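Long-range contacts in putative P450-like enzyme (PDB 5Z9J), which probably works as a heme-dependent cytochrome P450 monooxygenase that uses molecular oxygen to oxidise substrates in bacterial secondary metabolism: residues D57-L61 and K304-L308; R105-I109 and I136-D140; L151-W155 and E188-W193. All coordinates share one frame; numbering follows the deposited sequence.

Contact 1: D57-L61 and K304-L308; sequences DTMRL and KDQLL
Leu61 drives one branch of its side chain onto the backbone of the facing segment, overlapping the peptide that joins Gln306 to Leu307. CD1 lies 3.3 Å from the carbonyl carbon C of Gln306, so the methyl rests against the main chain and not chiefly on another side chain. It also reaches Leu307 CB, at 4.1 Å, while CD2 sits beside Asp305, its nearest side-chain atom there being CB. A CG turned away from the carbonyl carbon of Leu61 (chi1 -51°) sends CD1 to the Gln306-Leu307 peptide and CD2 to Asp305. Beyond them, the methyl CG2 of Thr58 meets Leu307 CD1 at 4.0 Å in a lighter apolar touch.

The contact joins the 3-10 turn after edge strand 54-55 to the residues that lead into strand 307-310 of the mixed sheet of the P450 fold. Strand 287-291 lies between those two strands in the sheet. Leu308 pairs through its backbone with Arg289 of this intervening strand, a heme-binding residue whose side chain is about 5 Å from that of Thr58.

A salt bridge lies beside the leucine. Arg60 directs both terminal nitrogens at a single oxygen, with NH1 2.8 Å and NH2 2.9 Å from Asp305 OD1. The oxygen lies in the guanidinium plane, but the carboxylate is turned 63° from that plane, and NH1 comes to OD1 from above the carboxylate, while NH2 comes in on the anti side, nearer the carboxylate plane. Leu61 CD2 lies over one guanidinium face of Arg60, toward its rim, 3.7 Å above the plane.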
loop_
_atom_site.group_PDB
_atom_site.type_symbol
_atom_site.label_atom_id
_atom_site.label_comp_id
_atom_site.label_asym_id
_atom_site.label_seq_id
_atom_site.Cartn_x
_atom_site.Cartn_y
_atom_site.Cartn_z
ATOM N N ASP A 57 -0.850 7.855 15.095
ATOM C CA ASP A 57 -2.249 8.256 15.316
ATOM C C ASP A 57 -2.439 9.694 14.879
ATOM O O ASP A 57 -2.532 10.590 15.716
ATOM C CB ASP A 57 -2.652 8.067 16.778
ATOM C CG ASP A 57 -4.126 8.408 17.031
ATOM O OD1 ASP A 57 -4.892 8.559 16.067
ATOM O OD2 ASP A 57 -4.513 8.548 18.203
ATOM N N THR A 58 -2.487 9.933 13.572
ATOM C CA THR A 58 -2.502 11.299 13.053
ATOM C C THR A 58 -3.817 12.046 13.296
ATOM O O THR A 58 -3.836 13.290 13.338
ATOM C CB THR A 58 -2.198 11.304 11.547
ATOM O OG1 THR A 58 -3.077 10.386 10.875
ATOM C CG2 THR A 58 -0.738 10.886 11.283
ATOM N N MET A 59 -4.903 11.287 13.463
ATOM C CA MET A 59 -6.233 11.846 13.748
ATOM C C MET A 59 -6.269 12.592 15.080
ATOM O O MET A 59 -7.175 13.392 15.348
ATOM C CB MET A 59 -7.303 10.733 13.744
ATOM C CG MET A 59 -8.739 11.262 13.770
ATOM S SD MET A 59 -10.077 10.022 13.664
ATOM C CE MET A 59 -9.884 9.112 15.206
ATOM N N ARG A 60 -5.323 12.277 15.958
ATOM C CA ARG A 60 -5.203 13.014 17.219
ATOM C C ARG A 60 -5.139 14.543 16.952
ATOM O O ARG A 60 -5.623 15.336 17.754
ATOM C CB ARG A 60 -3.968 12.556 18.009
ATOM C CG ARG A 60 -3.773 13.315 19.332
ATOM C CD ARG A 60 -2.568 12.845 20.165
ATOM N NE ARG A 60 -1.278 13.237 19.564
ATOM C CZ ARG A 60 -0.643 14.386 19.814
ATOM N NH1 ARG A 60 -1.191 15.280 20.611
ATOM N NH2 ARG A 60 0.530 14.664 19.242
ATOM N N LEU A 61 -4.589 14.952 15.812
ATOM C CA LEU A 61 -4.364 16.384 15.562
ATOM C C LEU A 61 -5.536 17.061 14.865
ATOM O O LEU A 61 -5.542 18.274 14.692
ATOM C CB LEU A 61 -3.125 16.588 14.692
ATOM C CG LEU A 61 -1.807 15.924 15.081
ATOM C CD1 LEU A 61 -0.685 16.405 14.147
ATOM C CD2 LEU A 61 -1.466 16.207 16.524
ATOM N N LYS A 304 5.749 20.317 18.904
ATOM C CA LYS A 304 4.752 19.387 19.392
ATOM C C LYS A 304 3.508 19.418 18.501
ATOM O O LYS A 304 3.245 20.409 17.843
ATOM C CB LYS A 304 4.378 19.768 20.841
ATOM C CG LYS A 304 3.623 18.704 21.641
ATOM C CD LYS A 304 3.160 19.221 23.024
ATOM C CE LYS A 304 2.283 20.474 22.940
ATOM N NZ LYS A 304 1.728 20.906 24.262
ATOM N N ASP A 305 2.795 18.302 18.434
ATOM C CA ASP A 305 1.483 18.233 17.784
ATOM C C ASP A 305 1.427 18.711 16.334
ATOM O O ASP A 305 0.481 19.392 15.946
ATOM C CB ASP A 305 0.470 19.041 18.597
ATOM C CG ASP A 305 0.388 18.587 20.035
ATOM O OD1 ASP A 305 0.634 17.395 20.286
ATOM O OD2 ASP A 305 0.049 19.412 20.918
ATOM N N GLN A 306 2.430 18.350 15.535
ATOM C CA GLN A 306 2.451 18.718 14.126
ATOM C C GLN A 306 2.288 17.494 13.250
ATOM O O GLN A 306 2.657 16.382 13.647
ATOM C CB GLN A 306 3.757 19.438 13.760
ATOM C CG GLN A 306 3.987 20.821 14.399
ATOM C CD GLN A 306 2.917 21.823 14.053
ATOM O OE1 GLN A 306 2.744 22.172 12.882
ATOM N NE2 GLN A 306 2.236 22.350 15.079
ATOM N N LEU A 307 1.674 17.685 12.086
ATOM C CA LEU A 307 1.562 16.630 11.102
ATOM C C LEU A 307 2.844 16.604 10.257
ATOM O O LEU A 307 3.209 17.615 9.657
ATOM C CB LEU A 307 0.344 16.856 10.207
ATOM C CG LEU A 307 0.065 15.855 9.089
ATOM C CD1 LEU A 307 -0.186 14.447 9.660
ATOM C CD2 LEU A 307 -1.153 16.288 8.268
ATOM N N LEU A 308 3.499 15.451 10.222
ATOM C CA LEU A 308 4.712 15.253 9.448
ATOM C C LEU A 308 4.536 14.154 8.409
ATOM O O LEU A 308 4.173 12.994 8.734
ATOM C CB LEU A 308 5.895 14.962 10.381
ATOM C CG LEU A 308 7.277 14.741 9.754
ATOM C CD1 LEU A 308 7.761 16.042 9.237
ATOM C CD2 LEU A 308 8.265 14.242 10.816
#

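Contact 2: R105-I109 and I136-D140; sequences RVHGI and IMISD
Met137 folds its thioether against Val106, with CE 3.8 Å from Val106 CB and SD at a similar distance from the CA of the same residue. Three successive turns of like sign, beginning with chi1 at -72°, curl the methionine chain back on itself and bring its end to the opposing helix, although its root sets off past it. Ile109 fills the next position along. Its CG2 branch meets CG2 of Ile136 at 3.9 Å and CD1 of the same side chain at 4.0 Å, and the two branched side chains cross at a slant.

Polar groups border this apolar core. Arg105 lays its guanidinium across Asp140, with NH1 3.4 Å from CB of the aspartate. The carboxylate sits over a face of the guanidinium: OD2 of Asp140 is 4.2 Å from Arg105 NH1 and well out of its plane, so the opposite charges probably attract without an N-H directed at the oxygen. The planes are inclined by only 37°, closer to a layered than to an end-on meeting. The carboxylate is probably positioned by a second arginine, since Asp140 OD1 forms a salt bridge with Arg149 of helix 147-163. Asp140 therefore has one directed partner, Arg149, and a second, Arg105, that acts mainly through charge, which would be expected to keep it ionised.

The two segments belong to helices 96-116 and 132-142, probably the D and E helices of the P450 fold, whose local axes approach to 11.0 Å and run at 132° to each other. Ile138 of helix 132-142 touches the heme. Helix 350-367 packs against the same region, Val106 touching Met355 and Met137 touching Glu356, while Ile136 and Ser139 meet helix 147-163.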
loop_
_atom_site.group_PDB
_atom_site.type_symbol
_atom_site.label_atom_id
_atom_site.label_comp_id
_atom_site.label_asym_id
_atom_site.label_seq_id
_atom_site.Cartn_x
_atom_site.Cartn_y
_atom_site.Cartn_z
ATOM N N ARG A 105 -2.724 -21.053 -4.363
ATOM C CA ARG A 105 -3.839 -20.572 -5.187
ATOM C C ARG A 105 -3.493 -19.489 -6.202
ATOM O O ARG A 105 -4.224 -19.311 -7.198
ATOM C CB ARG A 105 -4.954 -20.013 -4.280
ATOM C CG ARG A 105 -5.616 -21.019 -3.358
ATOM C CD ARG A 105 -6.547 -20.296 -2.390
ATOM N NE ARG A 105 -7.951 -20.665 -2.492
ATOM C CZ ARG A 105 -8.895 -20.203 -1.668
ATOM N NH1 ARG A 105 -8.572 -19.354 -0.692
ATOM N NH2 ARG A 105 -10.161 -20.583 -1.805
ATOM N N VAL A 106 -2.385 -18.780 -5.946
ATOM C CA VAL A 106 -2.077 -17.584 -6.699
ATOM C C VAL A 106 -1.858 -17.887 -8.183
ATOM O O VAL A 106 -2.246 -17.111 -9.032
ATOM C CB VAL A 106 -0.858 -16.835 -6.089
ATOM C CG1 VAL A 106 0.416 -17.647 -6.205
ATOM C CG2 VAL A 106 -0.694 -15.449 -6.712
ATOM N N HIS A 107 -1.259 -19.016 -8.498
ATOM C CA HIS A 107 -0.927 -19.303 -9.885
ATOM C C HIS A 107 -2.209 -19.637 -10.633
ATOM O O HIS A 107 -2.358 -19.318 -11.828
ATOM C CB HIS A 107 0.123 -20.415 -9.975
ATOM C CG HIS A 107 1.480 -19.960 -9.537
ATOM N ND1 HIS A 107 2.448 -19.517 -10.418
ATOM C CD2 HIS A 107 2.011 -19.821 -8.301
ATOM C CE1 HIS A 107 3.526 -19.159 -9.746
ATOM N NE2 HIS A 107 3.288 -19.332 -8.456
ATOM N N GLY A 108 -3.124 -20.291 -9.917
ATOM C CA GLY A 108 -4.431 -20.611 -10.467
ATOM C C GLY A 108 -5.177 -19.335 -10.798
ATOM O O GLY A 108 -5.726 -19.204 -11.886
ATOM N N ILE A 109 -5.141 -18.363 -9.886
ATOM C CA ILE A 109 -5.867 -17.105 -10.080
ATOM C C ILE A 109 -5.324 -16.300 -11.238
ATOM O O ILE A 109 -6.094 -15.737 -12.041
ATOM C CB ILE A 109 -5.799 -16.207 -8.824
ATOM C CG1 ILE A 109 -6.426 -16.930 -7.639
ATOM C CG2 ILE A 109 -6.498 -14.889 -9.071
ATOM C CD1 ILE A 109 -7.839 -17.464 -7.969
ATOM N N ILE A 136 -8.441 -10.255 -5.298
ATOM C CA ILE A 136 -8.939 -11.615 -5.195
ATOM C C ILE A 136 -8.237 -12.413 -4.074
ATOM O O ILE A 136 -8.898 -13.132 -3.299
ATOM C CB ILE A 136 -8.820 -12.356 -6.525
ATOM C CG1 ILE A 136 -9.807 -11.775 -7.541
ATOM C CG2 ILE A 136 -9.126 -13.852 -6.355
ATOM C CD1 ILE A 136 -9.612 -12.309 -8.963
ATOM N N MET A 137 -6.923 -12.268 -3.985
ATOM C CA MET A 137 -6.104 -12.961 -2.992
ATOM C C MET A 137 -6.502 -12.613 -1.585
ATOM O O MET A 137 -6.504 -13.480 -0.701
ATOM C CB MET A 137 -4.613 -12.643 -3.183
ATOM C CG MET A 137 -3.976 -13.289 -4.403
ATOM S SD MET A 137 -3.993 -15.102 -4.383
ATOM C CE MET A 137 -2.833 -15.504 -3.084
ATOM N N ILE A 138 -6.754 -11.331 -1.338
ATOM C CA ILE A 138 -7.118 -10.912 -0.003
ATOM C C ILE A 138 -8.555 -11.338 0.280
ATOM O O ILE A 138 -8.866 -11.707 1.370
ATOM C CB ILE A 138 -6.978 -9.419 0.212
ATOM C CG1 ILE A 138 -5.497 -9.005 -0.026
ATOM C CG2 ILE A 138 -7.268 -9.081 1.647
ATOM C CD1 ILE A 138 -5.300 -7.511 0.059
ATOM N N SER A 139 -9.403 -11.276 -0.726
ATOM C CA SER A 139 -10.813 -11.663 -0.540
ATOM C C SER A 139 -10.882 -13.126 -0.141
ATOM O O SER A 139 -11.521 -13.453 0.856
ATOM C CB SER A 139 -11.603 -11.375 -1.812
ATOM O OG SER A 139 -11.500 -9.999 -2.159
ATOM N N ASP A 140 -10.140 -13.981 -0.831
ATOM C CA ASP A 140 -10.089 -15.394 -0.501
ATOM C C ASP A 140 -9.483 -15.596 0.880
ATOM O O ASP A 140 -10.001 -16.369 1.666
ATOM C CB ASP A 140 -9.246 -16.165 -1.514
ATOM C CG ASP A 140 -9.888 -16.244 -2.856
ATOM O OD1 ASP A 140 -11.083 -15.915 -2.941
ATOM O OD2 ASP A 140 -9.208 -16.606 -3.833
#

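Contact 3: L151-W155 and E188-W193; sequences LFRQW and EMRDYW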
loop_
_atom_site.group_PDB
_atom_site.type_symbol
_atom_site.label_atom_id
_atom_site.label_comp_id
_atom_site.label_asym_id
_atom_site.label_seq_id
_atom_site.Cartn_x
_atom_site.Cartn_y
_atom_site.Cartn_z
ATOM N N LEU A 151 -18.480 -5.898 -3.814
ATOM C CA LEU A 151 -18.783 -4.968 -2.743
ATOM C C LEU A 151 -17.498 -4.278 -2.276
ATOM O O LEU A 151 -17.517 -3.107 -1.886
ATOM C CB LEU A 151 -19.466 -5.702 -1.590
ATOM C CG LEU A 151 -19.788 -4.904 -0.333
ATOM C CD1 LEU A 151 -20.642 -3.713 -0.732
ATOM C CD2 LEU A 151 -20.512 -5.779 0.694
ATOM N N PHE A 152 -16.380 -4.993 -2.372
ATOM C CA PHE A 152 -15.078 -4.447 -1.978
ATOM C C PHE A 152 -14.502 -3.428 -2.978
ATOM O O PHE A 152 -13.920 -2.408 -2.574
ATOM C CB PHE A 152 -14.072 -5.592 -1.775
ATOM C CG PHE A 152 -14.389 -6.498 -0.600
ATOM C CD1 PHE A 152 -15.394 -6.184 0.299
ATOM C CD2 PHE A 152 -13.670 -7.668 -0.397
ATOM C CE1 PHE A 152 -15.671 -7.026 1.381
ATOM C CE2 PHE A 152 -13.939 -8.511 0.678
ATOM C CZ PHE A 152 -14.938 -8.189 1.566
ATOM N N ARG A 153 -14.658 -3.692 -4.276
ATOM C CA ARG A 153 -14.136 -2.755 -5.268
ATOM C C ARG A 153 -14.925 -1.445 -5.215
ATOM O O ARG A 153 -14.353 -0.357 -5.413
ATOM C CB ARG A 153 -14.187 -3.366 -6.673
ATOM C CG ARG A 153 -13.650 -2.469 -7.766
ATOM C CD ARG A 153 -12.201 -2.823 -8.067
ATOM N NE ARG A 153 -11.534 -1.925 -9.011
ATOM C CZ ARG A 153 -11.057 -0.719 -8.717
ATOM N NH1 ARG A 153 -11.156 -0.224 -7.491
ATOM N NH2 ARG A 153 -10.467 -0.006 -9.663
ATOM N N GLN A 154 -16.205 -1.554 -4.846
ATOM C CA GLN A 154 -17.058 -0.399 -4.599
ATOM C C GLN A 154 -16.528 0.439 -3.447
ATOM O O GLN A 154 -16.343 1.651 -3.576
ATOM C CB GLN A 154 -18.485 -0.863 -4.275
ATOM C CG GLN A 154 -19.489 0.262 -4.113
ATOM C CD GLN A 154 -20.915 -0.227 -3.897
ATOM O OE1 GLN A 154 -21.216 -1.418 -4.043
ATOM N NE2 GLN A 154 -21.804 0.699 -3.553
ATOM N N TRP A 155 -16.257 -0.228 -2.330
ATOM C CA TRP A 155 -15.738 0.432 -1.145
ATOM C C TRP A 155 -14.373 1.058 -1.409
ATOM O O TRP A 155 -14.055 2.108 -0.858
ATOM C CB TRP A 155 -15.610 -0.558 0.017
ATOM C CG TRP A 155 -16.900 -1.085 0.580
ATOM C CD1 TRP A 155 -18.162 -0.656 0.306
ATOM C CD2 TRP A 155 -17.030 -2.137 1.543
ATOM N NE1 TRP A 155 -19.080 -1.390 1.033
ATOM C CE2 TRP A 155 -18.405 -2.303 1.799
ATOM C CE3 TRP A 155 -16.112 -2.960 2.207
ATOM C CZ2 TRP A 155 -18.883 -3.252 2.697
ATOM C CZ3 TRP A 155 -16.590 -3.906 3.098
ATOM C CH2 TRP A 155 -17.963 -4.045 3.331
ATOM N N GLU A 188 -21.299 0.584 7.247
ATOM C CA GLU A 188 -21.697 -0.428 6.287
ATOM C C GLU A 188 -20.768 -1.627 6.320
ATOM O O GLU A 188 -21.217 -2.770 6.314
ATOM C CB GLU A 188 -21.740 0.159 4.874
ATOM C CG GLU A 188 -21.959 -0.892 3.797
ATOM C CD GLU A 188 -21.935 -0.333 2.392
ATOM O OE1 GLU A 188 -22.159 0.883 2.209
ATOM O OE2 GLU A 188 -21.659 -1.116 1.468
ATOM N N MET A 189 -19.489 -1.369 6.455
ATOM C CA MET A 189 -18.515 -2.434 6.597
ATOM C C MET A 189 -18.648 -3.191 7.899
ATOM O O MET A 189 -18.496 -4.401 7.938
ATOM C CB MET A 189 -17.099 -1.860 6.490
ATOM C CG MET A 189 -16.912 -1.036 5.250
ATOM S SD MET A 189 -15.182 -0.699 4.828
ATOM C CE MET A 189 -14.945 0.874 5.613
ATOM N N ARG A 190 -18.927 -2.461 8.969
ATOM C CA ARG A 190 -19.024 -3.075 10.263
ATOM C C ARG A 190 -20.192 -4.064 10.218
ATOM O O ARG A 190 -20.073 -5.177 10.703
ATOM C CB ARG A 190 -19.244 -2.047 11.359
ATOM C CG ARG A 190 -19.160 -2.655 12.755
ATOM C CD ARG A 190 -20.029 -1.916 13.735
ATOM N NE ARG A 190 -21.189 -1.364 13.044
ATOM C CZ ARG A 190 -22.377 -1.962 12.978
ATOM N NH1 ARG A 190 -22.569 -3.140 13.566
ATOM N NH2 ARG A 190 -23.371 -1.378 12.320
ATOM N N ASP A 191 -21.261 -3.683 9.541
ATOM C CA ASP A 191 -22.444 -4.559 9.519
ATOM C C ASP A 191 -22.206 -5.690 8.550
ATOM O O ASP A 191 -22.698 -6.788 8.750
ATOM C CB ASP A 191 -23.680 -3.779 9.095
ATOM N N TYR A 192 -21.298 -5.479 7.609
ATOM C CA TYR A 192 -20.900 -6.563 6.732
ATOM C C TYR A 192 -20.073 -7.600 7.473
ATOM O O TYR A 192 -20.452 -8.793 7.524
ATOM C CB TYR A 192 -20.102 -6.040 5.549
ATOM C CG TYR A 192 -19.568 -7.142 4.684
ATOM C CD1 TYR A 192 -20.372 -7.732 3.727
ATOM C CD2 TYR A 192 -18.252 -7.592 4.818
ATOM C CE1 TYR A 192 -19.904 -8.742 2.919
ATOM C CE2 TYR A 192 -17.769 -8.606 4.014
ATOM C CZ TYR A 192 -18.609 -9.176 3.064
ATOM O OH TYR A 192 -18.167 -10.181 2.246
ATOM N N TRP A 193 -18.985 -7.139 8.102
ATOM C CA TRP A 193 -18.114 -8.064 8.824
ATOM C C TRP A 193 -18.889 -8.733 9.968
ATOM O O TRP A 193 -18.626 -9.884 10.290
ATOM C CB TRP A 193 -16.861 -7.354 9.304
ATOM C CG TRP A 193 -16.039 -6.945 8.114
ATOM C CD1 TRP A 193 -15.766 -5.687 7.729
ATOM C CD2 TRP A 193 -15.393 -7.813 7.150
ATOM N NE1 TRP A 193 -15.004 -5.691 6.581
ATOM C CE2 TRP A 193 -14.753 -6.980 6.209
ATOM C CE3 TRP A 193 -15.305 -9.199 6.992
ATOM C CZ2 TRP A 193 -14.025 -7.482 5.124
ATOM C CZ3 TRP A 193 -14.586 -9.702 5.906
ATOM C CH2 TRP A 193 -13.943 -8.840 4.998
#
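Trp155 and Glu188 supply the directed polar bond of this contact. The indole NE1 donates to OE2 of Glu188 over 2.6 Å, with an N-H...O angle of 162°; the oxygen lies close to the indole plane, yet the nitrogen meets it from above the carboxylate. Glu188 arrives there because CG stands opposite its backbone N (chi1 172°) and the rest of the chain is extended.

One face of the indole is covered by Met189. Its CG stands 3.5 Å from the centroid of the six-membered ring of Trp155, almost on the ring normal, a CH-pi contact, and SD adds an oblique Met-aromatic contact 3.6 Å from CE3. A separate apolar contact brings Leu151 CD2 to 3.6 Å from Tyr192 CD1.

The rings form a cluster. Trp155 points its edge at the face of Tyr192 in a T-shaped pair with centroids 5.5 Å apart, and Phe152 does the same in a more offset manner. Phe152 also meets Trp193 obliquely, CZ lying 3.6 Å from CH2, while the buried NE1 of Trp193 finds no partner. With an alanine here in place of Trp155, Glu188 OE2 would probably lose its indole donor, and Met189 CG and the Tyr192 ring would be left without the surface they pack on.

Helices 147-163 and 172-202 run nearly antiparallel here, at 158°, and Met189 and Trp193 also touch helix 224-238. The first two are probably the F and G helices, packed together as in other P450s.

Contacts 2 and 3 adjoin: their centres are 19 Å apart, and Ser139 OG of the first packs 3.6 Å from Phe152 CD2 of the second. They follow one another along the chain, helix 132-142 giving way to helix 147-163, and so involve helices 96-116, 132-142, 147-163 and 172-202. Contact 1 stands apart at the mixed sheet, its centre 37 Å from that of contact 2 and 28 Å from that of contact 3. Its segments come before and after both others in sequence, so residues distant along the chain meet there. The heme is about 8 Å from the side chain of Thr58, is touched by Ile138 of contact 2, and is about 12 Å from the side chain of Phe152.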